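Long-range contact in multicopper oxidase (Uncultured bacterium, PDB 4E9X), which probably oxidises substrates at one copper centre and passes the electrons to a copper cluster that reduces dioxygen to water: residues G186-I191 and D238-A243. Sequence-based numbering, arbitrary orientation.
Sequences GDVVKI and DVIIEA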
loop_
_atom_site.group_PDB
_atom_site.type_symbol
_atom_site.label_atom_id
_atom_site.label_comp_id
_atom_site.label_asym_id
_atom_site.label_seq_id
_atom_site.Cartn_x
_atom_site.Cartn_y
_atom_site.Cartn_z
ATOM N N GLY A 186 14.804 27.337 9.517
ATOM C CA GLY A 186 15.393 26.859 10.788
ATOM C C GLY A 186 14.356 26.102 11.604
ATOM O O GLY A 186 14.699 25.461 12.575
ATOM N N ASP A 187 13.053 26.187 11.229
ATOM C CA ASP A 187 12.065 25.348 11.913
ATOM C C ASP A 187 12.427 23.881 11.755
ATOM O O ASP A 187 13.054 23.459 10.795
ATOM C CB ASP A 187 10.662 25.598 11.345
ATOM C CG ASP A 187 9.874 26.666 12.078
ATOM O OD1 ASP A 187 10.040 26.851 13.316
ATOM O OD2 ASP A 187 9.026 27.332 11.420
ATOM N N VAL A 188 11.986 23.100 12.752
ATOM C CA VAL A 188 12.115 21.631 12.731
ATOM C C VAL A 188 10.708 21.122 12.935
ATOM O O VAL A 188 10.100 21.320 13.999
ATOM C CB VAL A 188 13.045 21.167 13.865
ATOM C CG1 VAL A 188 13.135 19.614 13.852
ATOM C CG2 VAL A 188 14.398 21.806 13.695
ATOM N N VAL A 189 10.176 20.495 11.878
ATOM C CA VAL A 189 8.718 20.242 11.821
ATOM C C VAL A 189 8.477 18.735 12.019
ATOM O O VAL A 189 8.996 17.938 11.259
ATOM C CB VAL A 189 8.134 20.713 10.503
ATOM C CG1 VAL A 189 6.603 20.573 10.514
ATOM C CG2 VAL A 189 8.513 22.180 10.210
ATOM N N LYS A 190 7.662 18.403 13.028
ATOM C CA LYS A 190 7.237 17.000 13.194
ATOM C C LYS A 190 5.877 16.898 12.516
ATOM O O LYS A 190 4.982 17.685 12.873
ATOM C CB LYS A 190 7.183 16.672 14.688
ATOM C CG LYS A 190 6.571 15.278 14.952
ATOM C CD LYS A 190 6.647 14.972 16.460
ATOM C CE LYS A 190 6.235 13.603 16.841
ATOM N NZ LYS A 190 7.218 12.534 16.493
ATOM N N ILE A 191 5.722 15.974 11.563
ATOM C CA ILE A 191 4.409 15.738 10.942
ATOM C C ILE A 191 3.962 14.323 11.320
ATOM O O ILE A 191 4.734 13.376 11.164
ATOM C CB ILE A 191 4.436 15.961 9.436
ATOM C CG1 ILE A 191 4.898 17.415 9.151
ATOM C CG2 ILE A 191 3.059 15.719 8.851
ATOM C CD1 ILE A 191 5.784 17.533 7.978
ATOM N N ASP A 238 5.234 9.155 11.860
ATOM C CA ASP A 238 5.742 10.456 12.232
ATOM C C ASP A 238 7.014 10.686 11.460
ATOM O O ASP A 238 7.852 9.787 11.350
ATOM C CB ASP A 238 6.093 10.571 13.714
ATOM C CG ASP A 238 5.024 10.343 14.765
ATOM O OD1 ASP A 238 3.911 9.877 14.452
ATOM O OD2 ASP A 238 5.320 10.686 15.922
ATOM N N VAL A 239 7.161 11.918 10.955
ATOM C CA VAL A 239 8.370 12.279 10.230
ATOM C C VAL A 239 8.867 13.625 10.790
ATOM O O VAL A 239 8.157 14.346 11.494
ATOM C CB VAL A 239 8.115 12.425 8.716
ATOM C CG1 VAL A 239 7.484 11.125 8.159
ATOM C CG2 VAL A 239 7.246 13.655 8.388
ATOM N N ILE A 240 10.120 13.933 10.459
ATOM C CA ILE A 240 10.728 15.248 10.705
ATOM C C ILE A 240 11.118 15.847 9.364
ATOM O O ILE A 240 11.769 15.187 8.537
ATOM C CB ILE A 240 12.001 15.095 11.591
ATOM C CG1 ILE A 240 11.670 14.518 12.982
ATOM C CG2 ILE A 240 12.725 16.422 11.694
ATOM C CD1 ILE A 240 10.851 15.497 13.817
ATOM N N ILE A 241 10.750 17.114 9.181
ATOM C CA ILE A 241 11.276 17.924 8.082
ATOM C C ILE A 241 12.116 19.036 8.690
ATOM O O ILE A 241 11.640 19.767 9.562
ATOM C CB ILE A 241 10.164 18.512 7.196
ATOM C CG1 ILE A 241 9.509 17.381 6.382
ATOM C CG2 ILE A 241 10.736 19.620 6.304
ATOM C CD1 ILE A 241 8.343 17.821 5.519
ATOM N N GLU A 242 13.357 19.173 8.227
ATOM C CA GLU A 242 14.187 20.345 8.520
ATOM C C GLU A 242 13.783 21.447 7.572
ATOM O O GLU A 242 13.989 21.284 6.355
ATOM C CB GLU A 242 15.701 20.024 8.375
ATOM C CG GLU A 242 16.174 18.809 9.176
ATOM C CD GLU A 242 16.416 19.107 10.648
ATOM O OE1 GLU A 242 16.563 20.288 11.043
ATOM O OE2 GLU A 242 16.488 18.126 11.406
ATOM N N ALA A 243 13.222 22.540 8.085
ATOM C CA ALA A 243 12.806 23.632 7.175
ATOM C C ALA A 243 13.943 24.555 6.854
ATOM O O ALA A 243 14.070 25.648 7.374
ATOM C CB ALA A 243 11.645 24.408 7.834
HETATM O O HOH W 1 15.846 22.921 10.399
HETATM O O HOH W 2 8.859 12.767 14.178
#
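Val-189 and Ile-241 form an antiparallel hydrogen-bonded pair. Val-189 N donates to Ile-241 O at 2.8 Å, nearly straight at 171°, and Ile-241 N donates back to Val-189 O. Ile-191 and Val-239 are joined by the same two-way pairing. At the far end, Gly-186 N donates to Ala-243 O at 2.8 Å. The main polar side-chain contact is a salt bridge, Lys-190 NZ to Asp-238 OD2, 2.7 Å. The lysine chain is extended until chi4 (74°) turns NZ, which meets the anti side of OD2 from 21° out of the carboxylate plane. NZ also pairs with Glu-133 and donates to a water. An alanine in place of Lys-190 would probably leave the buried carboxylate of Asp-238, and that of Glu-133, without their shared cation. Another water links Asp-187 O to Glu-242 OE1; Glu-242 OE2 pairs with Arg-135. The apolar side chains divide between two faces. On one, Val-188 CG1 meets Ile-240 CG2 at 3.9 Å. On the other, Ile-191 CD1 reaches Ile-241 CD1 at 3.6 Å, and Ile-191 CB packs on Val-239 CG2. These are central strands of a cupredoxin-like domain's mixed sheet: strand 187-195 is flanked by the parallel strand 138-147, and strand 236-243 by the antiparallel strand 210-215.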